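Side-chain contacts in putative methyl-accepting chemotaxis protein (Salmonella enterica subsp. enterica serovar Typhimurium str. LT2, PDB 6DB1), which is a putative bacterial chemoreceptor whose N-terminal helical domain probably senses an extracellular ligand and passes the signal on to the chemotaxis machinery: residues 29-32 with 33-37; 56-59 with 60-64; 81-84 with 85-89; 90-93 with 94-98. All coordinates share one frame; numbering follows the deposited sequence. Where two conformers were deposited one is given.

Contact 1: residues 29-32 with 33-37; sequences DQYF and RFVTR
Tyr31 and Val35, one turn apart on helix 13-46, make the closely packed half of this contact. Val35 CG2 sits over one face of the phenol ring, 4.3 Å from the Tyr31 ring centroid and 26° off its normal, which meets the geometry of a CH-pi contact; the same CG2 is 3.9 Å from Tyr31 CE1. The valine is exposed, the tyrosine buried. The ring is carried there by chi1 of 165°, which turns CG away from the backbone N, and a hydrogen bond between Tyr31 OH and Ser125 OG fixes its far end. Selenomethionine Met63 and Leu93 pack around it.

The pair of Asp29 and Arg33 is looser. Arg33 runs extended from CG to NE back past Asp29, and Asp29 OD2 comes 3.6 Å from Arg33 NE. Since OD2 stands 3.5 Å above the guanidinium plane and the two planes are 62° apart, no N-H points at the oxygen: the salt bridge rests on charge alone.

Firmer bonds lie beside this pair: Arg33 N to Asp29 O at 2.9 Å, and Thr36 OG1 to Arg33 O at 2.7 Å, on a carbonyl lone pair.

Asp29 and Phe32 pack on Phe32 of the second subunit, and Arg33 on its Arg126, so one helix divides its faces between bundle core and dimer interface, as is characteristic of the all-helical sensor domains of chemoreceptors.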
loop_
_atom_site.group_PDB
_atom_site.type_symbol
_atom_site.label_atom_id
_atom_site.label_comp_id
_atom_site.label_asym_id
_atom_site.label_seq_id
_atom_site.Cartn_x
_atom_site.Cartn_y
_atom_site.Cartn_z
ATOM N N ASP A 29 0.650 3.638 0.435
ATOM C CA ASP A 29 1.929 3.761 -0.179
ATOM C C ASP A 29 2.611 5.085 0.242
ATOM O O ASP A 29 3.788 5.087 0.583
ATOM C CB ASP A 29 1.789 3.744 -1.688
ATOM C CG ASP A 29 3.110 3.818 -2.378
ATOM O OD1 ASP A 29 4.079 3.143 -1.949
ATOM O OD2 ASP A 29 3.175 4.559 -3.363
ATOM N N GLN A 30 1.852 6.183 0.239
ATOM C CA GLN A 30 2.394 7.521 0.578
ATOM C C GLN A 30 2.770 7.607 2.063
ATOM O O GLN A 30 3.695 8.357 2.441
ATOM C CB GLN A 30 1.406 8.625 0.219
ATOM C CG GLN A 30 1.141 8.732 -1.276
ATOM C CD GLN A 30 2.373 9.130 -2.044
ATOM O OE1 GLN A 30 3.203 9.903 -1.574
ATOM N NE2 GLN A 30 2.476 8.622 -3.255
ATOM N N TYR A 31 2.044 6.885 2.901
ATOM C CA TYR A 31 2.395 6.845 4.282
ATOM C C TYR A 31 3.709 6.059 4.451
ATOM O O TYR A 31 4.642 6.550 5.110
ATOM C CB TYR A 31 1.266 6.239 5.113
ATOM C CG TYR A 31 1.715 5.838 6.491
ATOM C CD1 TYR A 31 2.042 6.794 7.439
ATOM C CD2 TYR A 31 1.857 4.502 6.830
ATOM C CE1 TYR A 31 2.491 6.430 8.696
ATOM C CE2 TYR A 31 2.295 4.123 8.088
ATOM C CZ TYR A 31 2.611 5.091 9.023
ATOM O OH TYR A 31 3.034 4.726 10.269
ATOM N N PHE A 32 3.815 4.860 3.859
ATOM C CA PHE A 32 5.054 4.095 4.018
ATOM C C PHE A 32 6.219 4.913 3.467
ATOM O O PHE A 32 7.290 4.934 4.072
ATOM C CB PHE A 32 5.014 2.703 3.378
ATOM C CG PHE A 32 4.039 1.742 4.013
ATOM C CD1 PHE A 32 3.816 1.754 5.382
ATOM C CD2 PHE A 32 3.445 0.742 3.265
ATOM C CE1 PHE A 32 2.937 0.857 5.970
ATOM C CE2 PHE A 32 2.574 -0.163 3.856
ATOM C CZ PHE A 32 2.318 -0.103 5.208
ATOM N N ARG A 33 6.005 5.593 2.351
ATOM C CA ARG A 33 7.063 6.396 1.804
ATOM C C ARG A 33 7.492 7.434 2.840
ATOM O O ARG A 33 8.668 7.528 3.161
ATOM C CB ARG A 33 6.651 7.076 0.497
ATOM C CG ARG A 33 6.652 6.151 -0.713
ATOM C CD ARG A 33 6.240 6.890 -1.968
ATOM N NE ARG A 33 6.405 6.062 -3.146
ATOM C CZ ARG A 33 6.117 6.453 -4.378
ATOM N NH1 ARG A 33 5.614 7.660 -4.580
ATOM N NH2 ARG A 33 6.336 5.640 -5.397
ATOM N N PHE A 34 6.528 8.174 3.363
ATOM C CA PHE A 34 6.785 9.219 4.324
ATOM C C PHE A 34 7.747 8.756 5.421
ATOM O O PHE A 34 8.653 9.488 5.770
ATOM C CB PHE A 34 5.489 9.687 4.983
ATOM C CG PHE A 34 5.725 10.531 6.206
ATOM C CD1 PHE A 34 6.051 11.871 6.085
ATOM C CD2 PHE A 34 5.656 9.975 7.472
ATOM C CE1 PHE A 34 6.300 12.642 7.206
ATOM C CE2 PHE A 34 5.897 10.751 8.593
ATOM C CZ PHE A 34 6.227 12.079 8.458
ATOM N N VAL A 35 7.526 7.560 5.958
ATOM C CA VAL A 35 8.326 7.042 7.045
ATOM C C VAL A 35 9.771 6.839 6.586
ATOM O O VAL A 35 10.686 7.075 7.355
ATOM C CB VAL A 35 7.743 5.732 7.603
ATOM C CG1 VAL A 35 8.686 5.078 8.603
ATOM C CG2 VAL A 35 6.372 5.947 8.220
ATOM N N THR A 36 9.970 6.396 5.347
ATOM C CA THR A 36 11.314 6.154 4.845
ATOM C C THR A 36 11.984 7.475 4.450
ATOM O O THR A 36 13.147 7.718 4.794
ATOM C CB THR A 36 11.312 5.188 3.656
ATOM O OG1 THR A 36 10.672 5.824 2.551
ATOM C CG2 THR A 36 10.623 3.876 3.960
ATOM N N ARG A 37 11.226 8.310 3.742
ATOM C CA ARG A 37 11.687 9.616 3.282
ATOM C C ARG A 37 12.298 10.382 4.465
ATOM O O ARG A 37 13.473 10.794 4.439
ATOM C CB ARG A 37 10.501 10.409 2.718
ATOM C CG ARG A 37 9.590 9.620 1.785
ATOM C CD ARG A 37 9.847 9.700 0.290
ATOM N NE ARG A 37 9.330 10.936 -0.291
ATOM C CZ ARG A 37 9.166 11.149 -1.594
ATOM N NH1 ARG A 37 8.720 12.318 -2.026
ATOM N NH2 ARG A 37 9.443 10.192 -2.461
#

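Contact 2: residues 56-59 with 60-64; sequences ARQS and LENMR
Gln58 and Asn62 lie side by side on one turn of helix 54-73, pointing the same way with their amide planes 43° apart. Asn62 can be followed outward from the backbone. Its CB is 3.4 Å from Gln58 O, and CG comes closer still, 3.2 Å from Gln58 O, because chi1 of -74° lays the amide beside the backbone N and over the preceding turn. OD1 is also near that carbonyl, but both atoms are acceptors and cannot bond. ND2 reaches the aliphatic part of Gln58, 3.8 Å from CG, and finds its polar partner beyond: a water accepts from Asn62 ND2 at 2.6 Å and donates to Gln58 OE1 at 2.5 Å, a short separation. Gln58 arrives at this water with a fully extended chain, and the single solvent molecule links its OE1 to Asn62 ND2.

Below them the backbone bond from Asn62 N to Gln58 O, 2.8 Å long, is somewhat bent at 143°. On another face, Ser59 and selenomethionine Met63 are buried against helix 13-46, while Leu60 packs on Val98 and Met102 of helix 80-105.

Asn62 ND2 also donates to Gln30 OE1, and Gln58 OE1 accepts a weak bond from Arg37 NH1. The chemistry implies an amide pair that is held from two directions, by the bridging water and by helix 13-46, which would limit the rotation of both groups.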
loop_
_atom_site.group_PDB
_atom_site.type_symbol
_atom_site.label_atom_id
_atom_site.label_comp_id
_atom_site.label_asym_id
_atom_site.label_seq_id
_atom_site.Cartn_x
_atom_site.Cartn_y
_atom_site.Cartn_z
ATOM N N ALA A 56 9.872 14.496 2.141
ATOM C CA ALA A 56 8.978 13.991 3.182
ATOM C C ALA A 56 7.695 14.827 3.165
ATOM O O ALA A 56 6.590 14.279 3.196
ATOM C CB ALA A 56 9.655 14.023 4.527
ATOM N N ARG A 57 7.859 16.148 3.092
ATOM C CA ARG A 57 6.726 17.073 3.027
ATOM C C ARG A 57 5.828 16.690 1.844
ATOM O O ARG A 57 4.608 16.827 1.925
ATOM C CB ARG A 57 7.184 18.528 2.849
ATOM C CG ARG A 57 7.821 19.172 4.074
ATOM C CD ARG A 57 8.492 20.501 3.732
ATOM N NE ARG A 57 9.108 21.136 4.892
ATOM C CZ ARG A 57 9.909 22.203 4.853
ATOM N NH1 ARG A 57 10.430 22.682 5.973
ATOM N NH2 ARG A 57 10.208 22.771 3.700
ATOM N N GLN A 58 6.443 16.249 0.740
ATOM C CA GLN A 58 5.694 15.866 -0.450
ATOM C C GLN A 58 4.799 14.664 -0.135
ATOM O O GLN A 58 3.656 14.615 -0.558
ATOM C CB GLN A 58 6.640 15.534 -1.607
ATOM C CG GLN A 58 5.953 14.870 -2.792
ATOM C CD GLN A 58 6.885 14.667 -3.961
ATOM O OE1 GLN A 58 7.027 13.560 -4.478
ATOM N NE2 GLN A 58 7.550 15.733 -4.374
ATOM N N SER A 59 5.353 13.696 0.584
ATOM C CA SER A 59 4.621 12.496 0.931
ATOM C C SER A 59 3.479 12.838 1.901
ATOM O O SER A 59 2.354 12.401 1.696
ATOM C CB SER A 59 5.562 11.443 1.471
ATOM O OG SER A 59 6.498 11.047 0.468
ATOM N N LEU A 60 3.770 13.622 2.938
ATOM C CA LEU A 60 2.761 14.038 3.902
ATOM C C LEU A 60 1.626 14.731 3.150
ATOM O O LEU A 60 0.454 14.401 3.334
ATOM C CB LEU A 60 3.402 14.965 4.940
ATOM C CG LEU A 60 2.481 15.500 6.038
ATOM C CD1 LEU A 60 3.274 15.851 7.277
ATOM C CD2 LEU A 60 1.675 16.703 5.573
ATOM N N GLU A 61 1.994 15.644 2.259
ATOM C CA GLU A 61 1.009 16.364 1.476
ATOM C C GLU A 61 0.227 15.389 0.574
ATOM O O GLU A 61 -0.982 15.559 0.404
ATOM C CB GLU A 61 1.663 17.485 0.674
ATOM C CG GLU A 61 1.046 18.831 0.956
ATOM C CD GLU A 61 -0.440 18.892 0.668
ATOM O OE1 GLU A 61 -1.131 19.700 1.318
ATOM O OE2 GLU A 61 -0.904 18.136 -0.215
ATOM N N ASN A 62 0.887 14.365 0.022
ATOM C CA ASN A 62 0.193 13.382 -0.838
ATOM C C ASN A 62 -0.782 12.536 0.006
ATOM O O ASN A 62 -1.863 12.168 -0.471
ATOM C CB ASN A 62 1.172 12.495 -1.612
ATOM C CG ASN A 62 1.865 13.194 -2.764
ATOM O OD1 ASN A 62 1.429 14.250 -3.223
ATOM N ND2 ASN A 62 2.922 12.580 -3.276
HETATM N N MSE A 63 -0.396 12.234 1.248
HETATM C CA MSE A 63 -1.225 11.451 2.165
HETATM C C MSE A 63 -2.475 12.230 2.525
HETATM O O MSE A 63 -3.569 11.673 2.620
HETATM C CB MSE A 63 -0.360 11.159 3.388
HETATM C CG MSE A 63 -0.840 9.987 4.242
HETATM SE SE MSE A 63 0.460 9.634 5.688
HETATM C CE MSE A 63 -0.833 8.909 6.986
ATOM N N ARG A 64 -2.307 13.534 2.724
ATOM C CA ARG A 64 -3.403 14.437 3.058
ATOM C C ARG A 64 -4.340 14.557 1.847
ATOM O O ARG A 64 -5.568 14.536 2.008
ATOM C CB ARG A 64 -2.849 15.808 3.453
ATOM C CG ARG A 64 -3.900 16.778 3.967
ATOM C CD ARG A 64 -3.357 18.187 4.116
ATOM N NE ARG A 64 -2.171 18.290 4.955
ATOM C CZ ARG A 64 -2.165 18.301 6.295
ATOM N NH1 ARG A 64 -3.278 18.095 6.978
ATOM N NH2 ARG A 64 -1.041 18.543 6.949
HETATM O O HOH W 1 4.722 12.941 -5.147
#

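Contact 3: residues 81-84 with 85-89; sequences DISR and EVLSN
The backbone here is regular alpha-helix: the N-H groups of Glu85 to Ser88 each bond to the carbonyl four residues back, at Asp81 to Arg84, with Glu85 N to Asp81 O at 3.0 Å and Val86 N to Ile82 O at 3.1 Å and 167°. The side-chain contact is carried mainly by Arg84 and Leu87. Bends at chi2 (-81°) and chi3 carry the Arg84 guanidinium out beside the helix and turn NH1 toward Leu87, where it lies 3.4 Å from Leu87 CD1 and 3.5 Å from Leu87 CB. The approach is oblique to the guanidinium plane. Leu87 CG, for its part, rests 3.4 Å from Ser83 O, and the buried leucine turns to Met70 and Lys71 of helix 54-73.

Ser88 closes the exposed side. Its OG adds a weak bond of 3.3 Å to Arg84 O, which already accepts from Ser88 N at 3.1 Å. Glu85 reaches the other way, to helix 110-144, where its carboxylate makes a salt bridge with Arg134 and a hydrogen bond with Ser131.

Charge is thus handled differently on the two faces: the carboxylate of Glu85 is tied to a neighbouring helix by directed bonds, whereas Arg84 NH1 meets the alkyl branch of Leu87 in van der Waals contact, with no directed bond between them.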
loop_
_atom_site.group_PDB
_atom_site.type_symbol
_atom_site.label_atom_id
_atom_site.label_comp_id
_atom_site.label_asym_id
_atom_site.label_seq_id
_atom_site.Cartn_x
_atom_site.Cartn_y
_atom_site.Cartn_z
ATOM N N ASP A 81 -20.211 1.902 8.029
ATOM C CA ASP A 81 -19.361 1.686 9.221
ATOM C C ASP A 81 -17.897 1.496 8.872
ATOM O O ASP A 81 -17.022 2.052 9.506
ATOM C CB ASP A 81 -19.810 0.445 10.014
ATOM C CG ASP A 81 -21.106 0.658 10.770
ATOM O OD1 ASP A 81 -21.413 1.819 11.148
ATOM O OD2 ASP A 81 -21.806 -0.348 11.032
ATOM N N ILE A 82 -17.640 0.658 7.881
ATOM C CA ILE A 82 -16.280 0.374 7.448
ATOM C C ILE A 82 -15.686 1.637 6.816
ATOM O O ILE A 82 -14.528 1.993 7.066
ATOM C CB ILE A 82 -16.271 -0.825 6.490
ATOM C CG1 ILE A 82 -16.661 -2.100 7.247
ATOM C CG2 ILE A 82 -14.924 -0.961 5.791
ATOM C CD1 ILE A 82 -16.825 -3.303 6.380
ATOM N N SER A 83 -16.489 2.304 6.006
ATOM C CA SER A 83 -15.998 3.499 5.352
ATOM C C SER A 83 -15.534 4.505 6.414
ATOM O O SER A 83 -14.461 5.084 6.306
ATOM C CB SER A 83 -17.049 4.064 4.448
ATOM O OG SER A 83 -16.572 5.224 3.817
ATOM N N ARG A 84 -16.338 4.647 7.466
ATOM C CA ARG A 84 -16.073 5.560 8.583
ATOM C C ARG A 84 -14.833 5.176 9.390
ATOM O O ARG A 84 -14.091 6.051 9.833
ATOM C CB ARG A 84 -17.286 5.619 9.515
ATOM C CG ARG A 84 -18.230 6.750 9.151
ATOM C CD ARG A 84 -17.695 8.048 9.725
ATOM N NE ARG A 84 -17.955 9.221 8.897
ATOM C CZ ARG A 84 -17.022 9.858 8.201
ATOM N NH1 ARG A 84 -15.764 9.458 8.268
ATOM N NH2 ARG A 84 -17.346 10.911 7.471
ATOM N N GLU A 85 -14.651 3.903 9.642
ATOM C CA GLU A 85 -13.497 3.452 10.384
ATOM C C GLU A 85 -12.216 3.869 9.640
ATOM O O GLU A 85 -11.281 4.390 10.235
ATOM C CB GLU A 85 -13.587 1.937 10.552
ATOM C CG GLU A 85 -12.773 1.401 11.702
ATOM C CD GLU A 85 -12.629 -0.108 11.698
ATOM O OE1 GLU A 85 -13.664 -0.799 11.751
ATOM O OE2 GLU A 85 -11.489 -0.582 11.652
ATOM N N VAL A 86 -12.200 3.642 8.326
ATOM C CA VAL A 86 -11.057 3.936 7.465
ATOM C C VAL A 86 -10.699 5.430 7.508
ATOM O O VAL A 86 -9.542 5.775 7.734
ATOM C CB VAL A 86 -11.347 3.486 6.019
ATOM C CG1 VAL A 86 -10.434 4.157 5.008
ATOM C CG2 VAL A 86 -11.285 1.975 5.896
ATOM N N LEU A 87 -11.675 6.290 7.284
ATOM C CA LEU A 87 -11.427 7.736 7.256
ATOM C C LEU A 87 -10.968 8.244 8.630
ATOM O O LEU A 87 -10.084 9.097 8.700
ATOM C CB LEU A 87 -12.701 8.456 6.808
ATOM C CG LEU A 87 -13.202 8.105 5.410
ATOM C CD1 LEU A 87 -14.540 8.771 5.118
ATOM C CD2 LEU A 87 -12.179 8.479 4.363
ATOM N N SER A 88 -11.547 7.742 9.715
ATOM C CA SER A 88 -11.153 8.229 11.043
ATOM C C SER A 88 -9.744 7.769 11.412
ATOM O O SER A 88 -8.993 8.538 11.972
ATOM C CB SER A 88 -12.134 7.809 12.088
ATOM O OG SER A 88 -13.346 8.504 11.907
ATOM N N ASN A 89 -9.398 6.530 11.108
ATOM C CA ASN A 89 -8.055 6.016 11.434
ATOM C C ASN A 89 -7.018 6.659 10.506
ATOM O O ASN A 89 -5.883 6.939 10.928
ATOM C CB ASN A 89 -8.029 4.484 11.424
ATOM C CG ASN A 89 -8.810 3.901 12.580
ATOM O OD1 ASN A 89 -9.171 4.621 13.507
ATOM N ND2 ASN A 89 -9.040 2.599 12.558
#

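Contact 4: residues 90-93 with 94-98; sequences WQAL and LEKGV
The carbonyl oxygen of Leu93 is gripped by two successive backbone N-H groups. Val98 N donates to Leu93 O at 2.9 Å, nearly straight at 161°, while the bond from Gly97 N to Leu93 O is weak, bent to 130° although only 3.0 Å long. Because the better bond spans five residues, the helix widens here into a pi-type turn over residues 94-98. The distance from Leu93 O to Lys96 N, 4.1 Å, agrees with this opening, as does a backbone phi at Lys96 that is unusual for a helix. One step earlier the usual spacing still holds, with Lys96 N bonded to Ala92 O at 2.8 Å.

On the outer surface, the carboxylate of Glu95 lies alongside the Gln91 chain, from CG to NE2. Both chains are extended beyond CG and cross at a slant, with amide and carboxylate planes 53° apart. Gln91 NE2 gives a weak bond to Glu95 OE2 at 3.3 Å; OE1 is no farther from NE2 but badly placed for a bond, and lies instead against the methylene, 3.3 Å from Gln91 CG. The amide is held more firmly through its oxygen, which accepts from Lys71 NZ.

The inner face is apolar. Trp90 stands edge-to-face with Phe128, Leu93 packs on Leu124 and Phe128, and Val98 touches Phe34. The whole is a pi-type turn in one helix of an antiparallel four-helix bundle, with apolar residues facing the other three helices and Glu95 and Lys96 facing outward.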
loop_
_atom_site.group_PDB
_atom_site.type_symbol
_atom_site.label_atom_id
_atom_site.label_comp_id
_atom_site.label_asym_id
_atom_site.label_seq_id
_atom_site.Cartn_x
_atom_site.Cartn_y
_atom_site.Cartn_z
ATOM N N TRP A 90 -7.398 6.916 9.258
ATOM C CA TRP A 90 -6.496 7.567 8.311
ATOM C C TRP A 90 -6.204 8.977 8.828
ATOM O O TRP A 90 -5.055 9.394 8.924
ATOM C CB TRP A 90 -7.147 7.636 6.928
ATOM C CG TRP A 90 -6.263 8.008 5.775
ATOM C CD1 TRP A 90 -5.177 8.828 5.768
ATOM C CD2 TRP A 90 -6.526 7.694 4.397
ATOM N NE1 TRP A 90 -4.693 8.960 4.494
ATOM C CE2 TRP A 90 -5.509 8.279 3.632
ATOM C CE3 TRP A 90 -7.484 6.912 3.753
ATOM C CZ2 TRP A 90 -5.447 8.144 2.250
ATOM C CZ3 TRP A 90 -7.422 6.765 2.387
ATOM C CH2 TRP A 90 -6.427 7.399 1.645
ATOM N N GLN A 91 -7.281 9.700 9.154
ATOM C CA GLN A 91 -7.162 11.101 9.628
ATOM C C GLN A 91 -6.365 11.160 10.942
ATOM O O GLN A 91 -5.582 12.085 11.145
ATOM C CB GLN A 91 -8.538 11.760 9.756
ATOM C CG GLN A 91 -8.468 13.187 10.297
ATOM C CD GLN A 91 -9.735 13.971 10.063
ATOM O OE1 GLN A 91 -10.416 13.802 9.054
ATOM N NE2 GLN A 91 -10.030 14.890 10.968
ATOM N N ALA A 92 -6.553 10.184 11.825
ATOM C CA ALA A 92 -5.816 10.173 13.084
ATOM C C ALA A 92 -4.319 9.948 12.808
ATOM O O ALA A 92 -3.470 10.650 13.349
ATOM C CB ALA A 92 -6.381 9.112 14.001
ATOM N N LEU A 93 -4.011 8.954 11.980
ATOM C CA LEU A 93 -2.637 8.631 11.658
ATOM C C LEU A 93 -1.904 9.882 11.170
ATOM O O LEU A 93 -0.752 10.126 11.541
ATOM C CB LEU A 93 -2.635 7.527 10.597
ATOM C CG LEU A 93 -1.280 7.159 10.001
ATOM C CD1 LEU A 93 -0.263 6.838 11.087
ATOM C CD2 LEU A 93 -1.440 5.985 9.046
ATOM N N LEU A 94 -2.613 10.687 10.387
ATOM C CA LEU A 94 -2.063 11.877 9.789
ATOM C C LEU A 94 -1.945 13.019 10.799
ATOM O O LEU A 94 -0.868 13.609 10.938
ATOM C CB LEU A 94 -2.969 12.299 8.627
ATOM C CG LEU A 94 -2.618 13.618 7.934
ATOM C CD1 LEU A 94 -1.292 13.523 7.180
ATOM C CD2 LEU A 94 -3.735 14.025 6.984
ATOM N N GLU A 95 -3.032 13.348 11.485
ATOM C CA GLU A 95 -3.024 14.532 12.371
ATOM C C GLU A 95 -2.332 14.272 13.713
ATOM O O GLU A 95 -1.909 15.239 14.346
ATOM C CB GLU A 95 -4.447 15.031 12.609
ATOM C CG GLU A 95 -4.998 15.787 11.421
ATOM C CD GLU A 95 -6.510 15.876 11.364
ATOM O OE1 GLU A 95 -7.030 16.114 10.252
ATOM O OE2 GLU A 95 -7.164 15.700 12.427
ATOM N N LYS A 96 -2.194 13.017 14.134
ATOM C CA LYS A 96 -1.590 12.726 15.439
ATOM C C LYS A 96 -0.259 11.978 15.296
ATOM O O LYS A 96 0.532 11.989 16.235
ATOM C CB LYS A 96 -2.542 11.882 16.293
ATOM C CG LYS A 96 -3.889 12.517 16.614
ATOM C CD LYS A 96 -4.794 11.591 17.403
ATOM C CE LYS A 96 -6.145 12.195 17.723
ATOM N NZ LYS A 96 -6.997 11.246 18.482
ATOM N N GLY A 97 -0.009 11.319 14.164
ATOM C CA GLY A 97 1.232 10.582 14.018
ATOM C C GLY A 97 2.226 11.282 13.104
ATOM O O GLY A 97 3.288 11.725 13.539
ATOM N N VAL A 98 1.819 11.433 11.851
ATOM C CA VAL A 98 2.632 11.965 10.774
ATOM C C VAL A 98 2.972 13.448 10.944
ATOM O O VAL A 98 4.134 13.830 10.802
ATOM C CB VAL A 98 1.921 11.734 9.432
ATOM C CG1 VAL A 98 2.518 12.568 8.313
ATOM C CG2 VAL A 98 1.908 10.259 9.070
#

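Contact 4 lies nearest the centre of the chain, and its inner side chains are largely apolar; contacts 1 and 2 flank it on helices 13-46 and 54-73. These three touch one another, so that helices 13-46, 54-73 and 80-105 are joined pairwise, the first two by polar links as well as packing, and each of them to helix 80-105 by packing. Contact 3 adjoins contact 4 on helix 80-105 but touches neither of the others, its centre about 20 Å from that of contact 2. Every contact combines a buried and an exposed side; the outward-facing chemistry varies, from a charge-only pair next to the second subunit to a water bridge, an arginine-leucine packing and a weak amide-carboxylate bond.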